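Long-range contacts in thermostable carboxypeptidase 1 (Pyrococcus furiosus, PDB 1KA2), which removes amino acids one after another from the C-terminus of peptides, with broad specificity, as a homodimeric, cobalt-dependent metallocarboxypeptidase: residues 244-249 with 280-285; 233-238 with 253-258; 213-218 with 317-322. All blocks are in the same frame, centred on the assembly; numbering follows the deposited sequence.

Contact 1 of 3, residues 244-249 with 280-285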
loop_
_atom_site.group_PDB
_atom_site.type_symbol
_atom_site.label_atom_id
_atom_site.label_comp_id
_atom_site.label_asym_id
_atom_site.label_seq_id
_atom_site.Cartn_x
_atom_site.Cartn_y
_atom_site.Cartn_z
ATOM N N PHE A 244 0.281 8.843 -5.680
ATOM C CA PHE A 244 -0.567 7.703 -6.001
ATOM C C PHE A 244 -1.584 8.285 -6.991
ATOM O O PHE A 244 -2.154 7.584 -7.827
ATOM C CB PHE A 244 -1.288 7.184 -4.747
ATOM C CG PHE A 244 -0.389 6.483 -3.752
ATOM C CD1 PHE A 244 -0.924 5.940 -2.588
ATOM C CD2 PHE A 244 0.989 6.389 -3.957
ATOM C CE1 PHE A 244 -0.110 5.314 -1.637
ATOM C CE2 PHE A 244 1.821 5.758 -3.003
ATOM C CZ PHE A 244 1.259 5.224 -1.842
ATOM N N GLY A 245 -1.793 9.595 -6.879
ATOM C CA GLY A 245 -2.721 10.300 -7.745
ATOM C C GLY A 245 -2.688 11.791 -7.448
ATOM O O GLY A 245 -1.945 12.243 -6.564
ATOM N N ILE A 246 -3.481 12.561 -8.187
ATOM C CA ILE A 246 -3.548 14.007 -7.979
ATOM C C ILE A 246 -4.182 14.307 -6.618
ATOM O O ILE A 246 -3.882 15.311 -5.984
ATOM C CB ILE A 246 -4.393 14.684 -9.089
ATOM C CG1 ILE A 246 -3.690 14.531 -10.441
ATOM C CG2 ILE A 246 -4.619 16.157 -8.759
ATOM C CD1 ILE A 246 -4.476 15.108 -11.620
ATOM N N ARG A 247 -5.058 13.419 -6.170
ATOM C CA ARG A 247 -5.742 13.596 -4.899
ATOM C C ARG A 247 -5.181 12.670 -3.832
ATOM O O ARG A 247 -5.860 12.388 -2.841
ATOM C CB ARG A 247 -7.241 13.324 -5.066
ATOM C CG ARG A 247 -7.939 14.244 -6.072
ATOM C CD ARG A 247 -9.418 13.860 -6.254
ATOM N NE ARG A 247 -10.094 14.655 -7.282
ATOM C CZ ARG A 247 -11.356 14.463 -7.659
ATOM N NH1 ARG A 247 -12.075 13.507 -7.097
ATOM N NH2 ARG A 247 -11.902 15.225 -8.595
ATOM N N ASP A 248 -3.958 12.184 -4.034
ATOM C CA ASP A 248 -3.333 11.296 -3.058
ATOM C C ASP A 248 -1.821 11.382 -3.214
ATOM O O ASP A 248 -1.238 10.622 -3.976
ATOM C CB ASP A 248 -3.798 9.846 -3.277
ATOM C CG ASP A 248 -3.417 8.927 -2.131
ATOM O OD1 ASP A 248 -2.668 9.364 -1.235
ATOM O OD2 ASP A 248 -3.865 7.756 -2.117
ATOM N N VAL A 249 -1.192 12.306 -2.493
ATOM C CA VAL A 249 0.255 12.489 -2.577
ATOM C C VAL A 249 0.833 12.363 -1.179
ATOM O O VAL A 249 0.341 12.983 -0.235
ATOM C CB VAL A 249 0.605 13.870 -3.181
ATOM C CG1 VAL A 249 2.122 14.020 -3.329
ATOM C CG2 VAL A 249 -0.078 14.021 -4.529
ATOM N N GLN A 280 -1.692 19.682 -9.660
ATOM C CA GLN A 280 -1.744 19.241 -11.036
ATOM C C GLN A 280 -3.155 19.529 -11.551
ATOM O O GLN A 280 -4.068 19.753 -10.765
ATOM C CB GLN A 280 -1.430 17.748 -11.093
ATOM C CG GLN A 280 -0.758 17.313 -12.362
ATOM C CD GLN A 280 0.593 17.971 -12.584
ATOM O OE1 GLN A 280 1.104 17.963 -13.689
ATOM N NE2 GLN A 280 1.181 18.529 -11.531
ATOM N N ASP A 281 -3.329 19.538 -12.865
ATOM C CA ASP A 281 -4.631 19.819 -13.467
ATOM C C ASP A 281 -5.459 18.536 -13.538
ATOM O O ASP A 281 -5.111 17.618 -14.278
ATOM C CB ASP A 281 -4.419 20.384 -14.872
ATOM C CG ASP A 281 -5.664 21.026 -15.443
ATOM O OD1 ASP A 281 -6.748 20.422 -15.330
ATOM O OD2 ASP A 281 -5.553 22.131 -16.024
ATOM N N GLU A 282 -6.562 18.475 -12.793
ATOM C CA GLU A 282 -7.396 17.269 -12.780
ATOM C C GLU A 282 -8.036 16.865 -14.109
ATOM O O GLU A 282 -8.572 15.766 -14.230
ATOM C CB GLU A 282 -8.483 17.377 -11.709
ATOM C CG GLU A 282 -7.940 17.559 -10.298
ATOM C CD GLU A 282 -8.998 17.324 -9.235
ATOM O OE1 GLU A 282 -10.193 17.548 -9.514
ATOM O OE2 GLU A 282 -8.632 16.917 -8.118
ATOM N N ARG A 283 -7.997 17.734 -15.109
ATOM C CA ARG A 283 -8.559 17.351 -16.394
ATOM C C ARG A 283 -7.594 16.371 -17.074
ATOM O O ARG A 283 -7.939 15.758 -18.078
ATOM C CB ARG A 283 -8.764 18.579 -17.280
ATOM C CG ARG A 283 -9.727 19.597 -16.695
ATOM C CD ARG A 283 -9.742 20.872 -17.519
ATOM N NE ARG A 283 -8.444 21.529 -17.500
ATOM C CZ ARG A 283 -8.102 22.527 -18.305
ATOM N NH1 ARG A 283 -8.969 22.985 -19.195
ATOM N NH2 ARG A 283 -6.893 23.056 -18.229
ATOM N N PHE A 284 -6.388 16.234 -16.512
ATOM C CA PHE A 284 -5.348 15.341 -17.045
ATOM C C PHE A 284 -5.248 14.017 -16.260
ATOM O O PHE A 284 -4.380 13.175 -16.538
ATOM C CB PHE A 284 -3.970 16.036 -17.015
ATOM C CG PHE A 284 -3.934 17.390 -17.699
ATOM C CD1 PHE A 284 -4.940 17.781 -18.584
ATOM C CD2 PHE A 284 -2.876 18.270 -17.462
ATOM C CE1 PHE A 284 -4.893 19.023 -19.218
ATOM C CE2 PHE A 284 -2.820 19.520 -18.097
ATOM C CZ PHE A 284 -3.827 19.897 -18.972
ATOM N N MET A 285 -6.132 13.837 -15.280
ATOM C CA MET A 285 -6.135 12.635 -14.448
ATOM C C MET A 285 -6.143 11.361 -15.300
ATOM O O MET A 285 -6.919 11.246 -16.252
ATOM C CB MET A 285 -7.359 12.674 -13.522
ATOM C CG MET A 285 -7.249 11.833 -12.271
ATOM S SD MET A 285 -8.751 11.919 -11.265
ATOM C CE MET A 285 -8.474 13.445 -10.364
#

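Contact 2 of 3, residues 233-238 with 253-258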
loop_
_atom_site.group_PDB
_atom_site.type_symbol
_atom_site.label_atom_id
_atom_site.label_comp_id
_atom_site.label_asym_id
_atom_site.label_seq_id
_atom_site.Cartn_x
_atom_site.Cartn_y
_atom_site.Cartn_z
ATOM N N LEU A 233 1.806 12.251 5.828
ATOM C CA LEU A 233 3.179 12.426 6.256
ATOM C C LEU A 233 3.471 11.210 7.141
ATOM O O LEU A 233 2.747 10.941 8.101
ATOM C CB LEU A 233 3.366 13.703 7.076
ATOM C CG LEU A 233 4.710 13.742 7.820
ATOM C CD1 LEU A 233 5.847 13.942 6.817
ATOM C CD2 LEU A 233 4.715 14.873 8.854
ATOM N N ASP A 234 4.526 10.477 6.802
ATOM C CA ASP A 234 4.931 9.300 7.554
ATOM C C ASP A 234 6.447 9.298 7.685
ATOM O O ASP A 234 7.113 10.217 7.217
ATOM C CB ASP A 234 4.457 8.040 6.832
ATOM C CG ASP A 234 2.944 7.899 6.865
ATOM O OD1 ASP A 234 2.399 7.660 7.957
ATOM O OD2 ASP A 234 2.294 8.048 5.815
ATOM N N VAL A 235 6.978 8.266 8.333
ATOM C CA VAL A 235 8.410 8.127 8.534
ATOM C C VAL A 235 8.952 6.969 7.679
ATOM O O VAL A 235 8.242 5.982 7.431
ATOM C CB VAL A 235 8.718 7.848 10.036
ATOM C CG1 VAL A 235 10.180 7.506 10.228
ATOM C CG2 VAL A 235 8.349 9.055 10.881
ATOM N N SER A 236 10.192 7.112 7.208
ATOM C CA SER A 236 10.871 6.081 6.422
ATOM C C SER A 236 12.388 6.308 6.521
ATOM O O SER A 236 12.821 7.370 6.925
ATOM C CB SER A 236 10.433 6.120 4.957
ATOM O OG SER A 236 10.952 7.247 4.281
ATOM N N ALA A 237 13.194 5.320 6.152
ATOM C CA ALA A 237 14.642 5.463 6.252
ATOM C C ALA A 237 15.170 6.733 5.577
ATOM O O ALA A 237 16.065 7.386 6.106
ATOM C CB ALA A 237 15.335 4.233 5.667
ATOM N N HIS A 238 14.618 7.069 4.412
ATOM C CA HIS A 238 15.024 8.260 3.667
ATOM C C HIS A 238 13.784 8.999 3.172
ATOM O O HIS A 238 12.878 8.394 2.608
ATOM C CB HIS A 238 15.906 7.896 2.452
ATOM C CG HIS A 238 17.097 7.052 2.787
ATOM N ND1 HIS A 238 17.047 5.673 2.831
ATOM C CD2 HIS A 238 18.364 7.390 3.128
ATOM C CE1 HIS A 238 18.227 5.201 3.187
ATOM N NE2 HIS A 238 19.044 6.221 3.373
ATOM N N THR A 253 9.556 11.675 6.226
ATOM C CA THR A 253 10.732 12.361 6.723
ATOM C C THR A 253 11.319 11.354 7.668
ATOM O O THR A 253 10.869 10.208 7.714
ATOM C CB THR A 253 10.386 13.637 7.511
ATOM O OG1 THR A 253 11.601 14.319 7.865
ATOM C CG2 THR A 253 9.618 13.294 8.788
ATOM N N ARG A 254 12.331 11.757 8.410
ATOM C CA ARG A 254 12.903 10.854 9.380
ATOM C C ARG A 254 13.309 11.706 10.549
ATOM O O ARG A 254 13.521 12.909 10.402
ATOM C CB ARG A 254 14.115 10.104 8.826
ATOM C CG ARG A 254 15.310 10.960 8.528
ATOM C CD ARG A 254 16.487 10.079 8.189
ATOM N NE ARG A 254 17.541 10.840 7.532
ATOM C CZ ARG A 254 18.158 10.450 6.422
ATOM N NH1 ARG A 254 17.825 9.305 5.842
ATOM N NH2 ARG A 254 19.113 11.210 5.893
ATOM N N TYR A 255 13.392 11.079 11.711
ATOM C CA TYR A 255 13.772 11.765 12.920
ATOM C C TYR A 255 15.059 11.151 13.455
ATOM O O TYR A 255 15.023 10.144 14.145
ATOM C CB TYR A 255 12.641 11.650 13.944
ATOM C CG TYR A 255 11.340 12.280 13.468
ATOM C CD1 TYR A 255 10.315 11.504 12.927
ATOM C CD2 TYR A 255 11.146 13.658 13.536
ATOM C CE1 TYR A 255 9.126 12.087 12.469
ATOM C CE2 TYR A 255 9.965 14.249 13.078
ATOM C CZ TYR A 255 8.960 13.459 12.548
ATOM O OH TYR A 255 7.793 14.046 12.106
ATOM N N GLU A 256 16.195 11.753 13.099
ATOM C CA GLU A 256 17.513 11.287 13.532
ATOM C C GLU A 256 17.631 11.266 15.049
ATOM O O GLU A 256 18.384 10.471 15.604
ATOM C CB GLU A 256 18.631 12.192 12.992
ATOM C CG GLU A 256 18.889 12.130 11.495
ATOM C CD GLU A 256 17.935 12.989 10.711
ATOM O OE1 GLU A 256 17.120 13.692 11.344
ATOM O OE2 GLU A 256 18.002 12.967 9.467
ATOM N N GLY A 257 16.911 12.162 15.711
ATOM C CA GLY A 257 16.968 12.230 17.158
ATOM C C GLY A 257 17.822 13.394 17.631
ATOM O O GLY A 257 17.855 13.705 18.822
ATOM N N TYR A 258 18.525 14.033 16.700
ATOM C CA TYR A 258 19.371 15.185 17.020
ATOM C C TYR A 258 19.524 16.032 15.751
ATOM O O TYR A 258 19.186 15.572 14.664
ATOM C CB TYR A 258 20.741 14.712 17.531
ATOM C CG TYR A 258 21.581 13.992 16.492
ATOM C CD1 TYR A 258 22.506 14.685 15.713
ATOM C CD2 TYR A 258 21.429 12.622 16.267
ATOM C CE1 TYR A 258 23.263 14.030 14.733
ATOM C CE2 TYR A 258 22.174 11.959 15.290
ATOM C CZ TYR A 258 23.092 12.670 14.525
ATOM O OH TYR A 258 23.837 12.020 13.551
#

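Contact 3 of 3, residues 213-218 with 317-322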
loop_
_atom_site.group_PDB
_atom_site.type_symbol
_atom_site.label_atom_id
_atom_site.label_comp_id
_atom_site.label_asym_id
_atom_site.label_seq_id
_atom_site.Cartn_x
_atom_site.Cartn_y
_atom_site.Cartn_z
ATOM N N GLU A 213 7.873 15.903 15.694
ATOM C CA GLU A 213 6.741 15.570 14.846
ATOM C C GLU A 213 5.624 16.583 15.092
ATOM O O GLU A 213 4.778 16.811 14.227
ATOM C CB GLU A 213 6.280 14.102 15.040
ATOM C CG GLU A 213 5.681 13.703 16.365
ATOM C CD GLU A 213 5.467 12.194 16.449
ATOM O OE1 GLU A 213 4.778 11.725 17.376
ATOM O OE2 GLU A 213 5.998 11.468 15.591
ATOM N N ARG A 214 5.650 17.222 16.260
ATOM C CA ARG A 214 4.666 18.250 16.578
ATOM C C ARG A 214 5.043 19.503 15.775
ATOM O O ARG A 214 4.176 20.222 15.274
ATOM C CB ARG A 214 4.667 18.574 18.083
ATOM C CG ARG A 214 3.956 17.542 18.966
ATOM C CD ARG A 214 3.587 18.128 20.336
ATOM N NE ARG A 214 4.622 17.965 21.355
ATOM C CZ ARG A 214 4.867 16.824 21.994
ATOM N NH1 ARG A 214 4.152 15.743 21.720
ATOM N NH2 ARG A 214 5.820 16.764 22.913
ATOM N N VAL A 215 6.343 19.759 15.655
ATOM C CA VAL A 215 6.817 20.918 14.906
ATOM C C VAL A 215 6.577 20.712 13.408
ATOM O O VAL A 215 6.041 21.596 12.738
ATOM C CB VAL A 215 8.322 21.181 15.176
ATOM C CG1 VAL A 215 8.862 22.199 14.198
ATOM C CG2 VAL A 215 8.509 21.713 16.600
ATOM N N ASN A 216 6.971 19.554 12.877
ATOM C CA ASN A 216 6.748 19.286 11.457
ATOM C C ASN A 216 5.255 19.380 11.116
ATOM O O ASN A 216 4.884 20.011 10.125
ATOM C CB ASN A 216 7.283 17.900 11.048
ATOM C CG ASN A 216 8.807 17.868 10.923
ATOM O OD1 ASN A 216 9.438 18.895 10.650
ATOM N ND2 ASN A 216 9.401 16.686 11.108
ATOM N N LEU A 217 4.408 18.758 11.935
ATOM C CA LEU A 217 2.959 18.783 11.708
ATOM C C LEU A 217 2.446 20.230 11.620
ATOM O O LEU A 217 1.666 20.577 10.728
ATOM C CB LEU A 217 2.225 18.070 12.851
ATOM C CG LEU A 217 0.872 17.399 12.557
ATOM C CD1 LEU A 217 0.010 17.411 13.836
ATOM C CD2 LEU A 217 0.142 18.113 11.426
ATOM N N TRP A 218 2.894 21.064 12.557
ATOM C CA TRP A 218 2.487 22.462 12.610
ATOM C C TRP A 218 2.907 23.206 11.348
ATOM O O TRP A 218 2.149 24.018 10.814
ATOM C CB TRP A 218 3.120 23.147 13.819
ATOM C CG TRP A 218 2.644 24.555 14.060
ATOM C CD1 TRP A 218 1.561 24.939 14.805
ATOM C CD2 TRP A 218 3.266 25.766 13.607
ATOM N NE1 TRP A 218 1.477 26.308 14.852
ATOM C CE2 TRP A 218 2.510 26.844 14.129
ATOM C CE3 TRP A 218 4.388 26.046 12.817
ATOM C CZ2 TRP A 218 2.842 28.183 13.887
ATOM C CZ3 TRP A 218 4.720 27.379 12.574
ATOM C CH2 TRP A 218 3.947 28.431 13.110
ATOM N N GLU A 317 11.484 33.094 11.941
ATOM C CA GLU A 317 10.680 33.862 12.896
ATOM C C GLU A 317 9.309 33.223 13.047
ATOM O O GLU A 317 8.780 33.144 14.144
ATOM C CB GLU A 317 10.515 35.312 12.438
ATOM C CG GLU A 317 11.793 36.123 12.470
ATOM C CD GLU A 317 11.642 37.498 11.832
ATOM O OE1 GLU A 317 12.643 38.252 11.810
ATOM O OE2 GLU A 317 10.528 37.811 11.357
ATOM N N LEU A 318 8.753 32.754 11.936
ATOM C CA LEU A 318 7.444 32.106 11.921
ATOM C C LEU A 318 7.360 30.833 12.756
ATOM O O LEU A 318 6.360 30.580 13.429
ATOM C CB LEU A 318 7.063 31.767 10.479
ATOM C CG LEU A 318 5.853 30.833 10.331
ATOM C CD1 LEU A 318 4.607 31.517 10.911
ATOM C CD2 LEU A 318 5.666 30.470 8.853
ATOM N N ILE A 319 8.413 30.026 12.692
ATOM C CA ILE A 319 8.463 28.752 13.407
ATOM C C ILE A 319 9.090 28.853 14.800
ATOM O O ILE A 319 8.881 27.983 15.662
ATOM C CB ILE A 319 9.275 27.715 12.594
ATOM C CG1 ILE A 319 8.917 27.823 11.113
ATOM C CG2 ILE A 319 8.990 26.302 13.093
ATOM C CD1 ILE A 319 7.440 27.739 10.807
ATOM N N TYR A 320 9.854 29.921 15.017
ATOM C CA TYR A 320 10.545 30.132 16.284
ATOM C C TYR A 320 9.695 29.828 17.522
ATOM O O TYR A 320 10.103 29.052 18.388
ATOM C CB TYR A 320 11.088 31.569 16.366
ATOM C CG TYR A 320 11.899 31.814 17.609
ATOM C CD1 TYR A 320 13.090 31.124 17.825
ATOM C CD2 TYR A 320 11.447 32.684 18.603
ATOM C CE1 TYR A 320 13.809 31.286 18.996
ATOM C CE2 TYR A 320 12.162 32.855 19.784
ATOM C CZ TYR A 320 13.342 32.149 19.974
ATOM O OH TYR A 320 14.062 32.293 21.138
ATOM N N PRO A 321 8.502 30.433 17.625
ATOM C CA PRO A 321 7.683 30.150 18.809
ATOM C C PRO A 321 7.336 28.672 18.989
ATOM O O PRO A 321 7.291 28.169 20.115
ATOM C CB PRO A 321 6.453 31.046 18.609
ATOM C CG PRO A 321 6.421 31.298 17.126
ATOM C CD PRO A 321 7.869 31.448 16.766
ATOM N N VAL A 322 7.111 27.980 17.877
ATOM C CA VAL A 322 6.774 26.564 17.908
ATOM C C VAL A 322 7.951 25.733 18.396
ATOM O O VAL A 322 7.775 24.732 19.095
ATOM C CB VAL A 322 6.354 26.074 16.519
ATOM C CG1 VAL A 322 6.030 24.590 16.564
ATOM C CG2 VAL A 322 5.148 26.871 16.051
#

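Contact 1 of 3, residues 244-249 with 280-285
Ile246 inserts its side chain into the bend formed by 280-285. CD1, anti to CA (chi2 177°), lies 3.7 Å from Asp281 O, with Glu282 CA and Met285 CB also beside it. Nearer the backbone, CG1 lies 4.0 Å from Gln280 CB and the other branch, CG2, 3.9 Å from Glu282 CG. Arg247 extends from CG to NE and places the edge of its guanidinium against the Glu282 carboxylate. The bond from Arg247 NH2 to Glu282 OE1 is 3.0 Å long and nearly straight (168° at the hydrogen). It lies in the guanidinium plane but comes to OE1 from above the carboxylate, the two planes being tilted against each other. Arg247 NE faces Glu282 OE2, an oxygen whose modelled place is less sure and which also pairs with Arg230. Ile246 and Arg247 are the central residues of a type I turn from Gly245 to Asp248, closed by a classic bulge in which the N atoms of Phe244 and Gly245 both donate to Asp248 O. The turn leads into strand 248-253 and the DXRXT motif, while 280-285 follows the helix that carries HEXXH. Met285 is extended until chi3 (-83°) turns CE over one face of the guanidinium, 3.7 Å from Arg247 NE. On 280-285, Asp281 OD1 accepts from Arg283 N in an Asx turn at 3.0 Å, and the same carboxylate is gripped side-on by Arg283 NE and NH2. Glu45 of the second subunit accepts from the backbone N atoms of both Ile246 and Arg247.

Contact 2 of 3, residues 233-238 with 253-258
Arg254 meets the chain that leaves strand 231-235 at several points. Its CB lies 3.6 Å from Ser236 O. CG stands between the backbone N and the carbonyl carbon (chi1 67°), and from there the chain is extended to NE. CD passes 3.4 Å from Ala237 O, the same oxygen that takes the hydrogen bond of NH1. NE turns to its own segment and forms a salt bridge with Glu256 OE2 at 2.9 Å. At the tip, NH1 donates to Ala237 O over a short 2.6 Å, in both the guanidinium plane and the carbonyl plane, with 149° at the hydrogen. NH1 is also 3.4 Å from His238 CD2, the imidazole being turned 71° from the guanidinium. Behind Arg254 the backbones form a parallel bridge between Val235 and Thr253: Thr253 N donates to Asp234 O, and Ser236 N to Thr253 O. On the side of the sheet carrying Val235 and Thr253, Val235 CG2 rests 3.5 Å from Tyr255 CE1, at the edge of that ring. The bridge joins strands 231-235 and 248-253 of the small sheet beside the active site, where the side chain of Thr253 lies about 6 Å from that of Glu270, the predicted proton donor/acceptor. His238 opens the HPF motif, its side chain about 10 Å from the magnesium ion. With NE on a carboxylate and NH1 on a carbonyl, both in its plane, the guanidinium is fixed in rotation, and the nearby carboxylate would favour its positive charge.

Contact 3 of 3, residues 213-218 with 317-322
Trp218 and Val215 face Val322, Ile319 and Leu318 where two helices pack in a roughly antiparallel pair, part of the largely helical M32 fold. The axes of the short segments approach to 10.5 Å with 143° between their N-to-C directions, and the contact is apolar. Val322 is the central bump: its two methyls part, CG1 going to Val215 and CG2 to Trp218, so that the valine sits in the hollow between residues one helical turn apart. CG2 is placed over a face of the indole in a CH-pi contact, modelled too tightly for its exact geometry to be relied on. In Trp218, chi1 (-173°) sets CG anti to the backbone N, and the ring beyond it extends to helix 313-326. Its far rim then enters the groove between Leu318 and Ile319. Ile319 CD1 meets that rim near the ring plane, by CZ3, while CH2 lies 3.8 Å from Leu318 CD1 and close to the carbonyl O of Leu318. An alanine at Trp218 would probably open a gap here, leaving Val322 CG2 without the ring beneath it and Ile319 CD1 without this neighbour. Helix 313-326 is kinked at Pro321, whose N has no hydrogen to give the turn before. Helix 261-278 lies against helix 209-223, with Ile264 touching Val215. Beside the tryptophan, Val215 CG2 meets Val322 CG1 at 3.8 Å, and Val215 CG1 lies 4.3 Å from Ile319 CG2.

In the fold
From the N terminus, the first segment met is 213-218 on helix 209-223, whose partner comes last. Strand 231-235 follows and brings in 233-238; the turn at 244-249 then opens contact 1. At the end of strand 248-253, residues 253-258 close contact 2, and 280-285, beyond helix 261-278, close contact 1. These two loops therefore cross, and both lie within the longer one that contact 3 closes at 317-322. Contacts 1 and 2 belong to the same small sheet, which they tie to the loop after the HEXXH helix and to the loop before it. Contact 3 joins two helices and touches contact 2 through Asn216 and Tyr255.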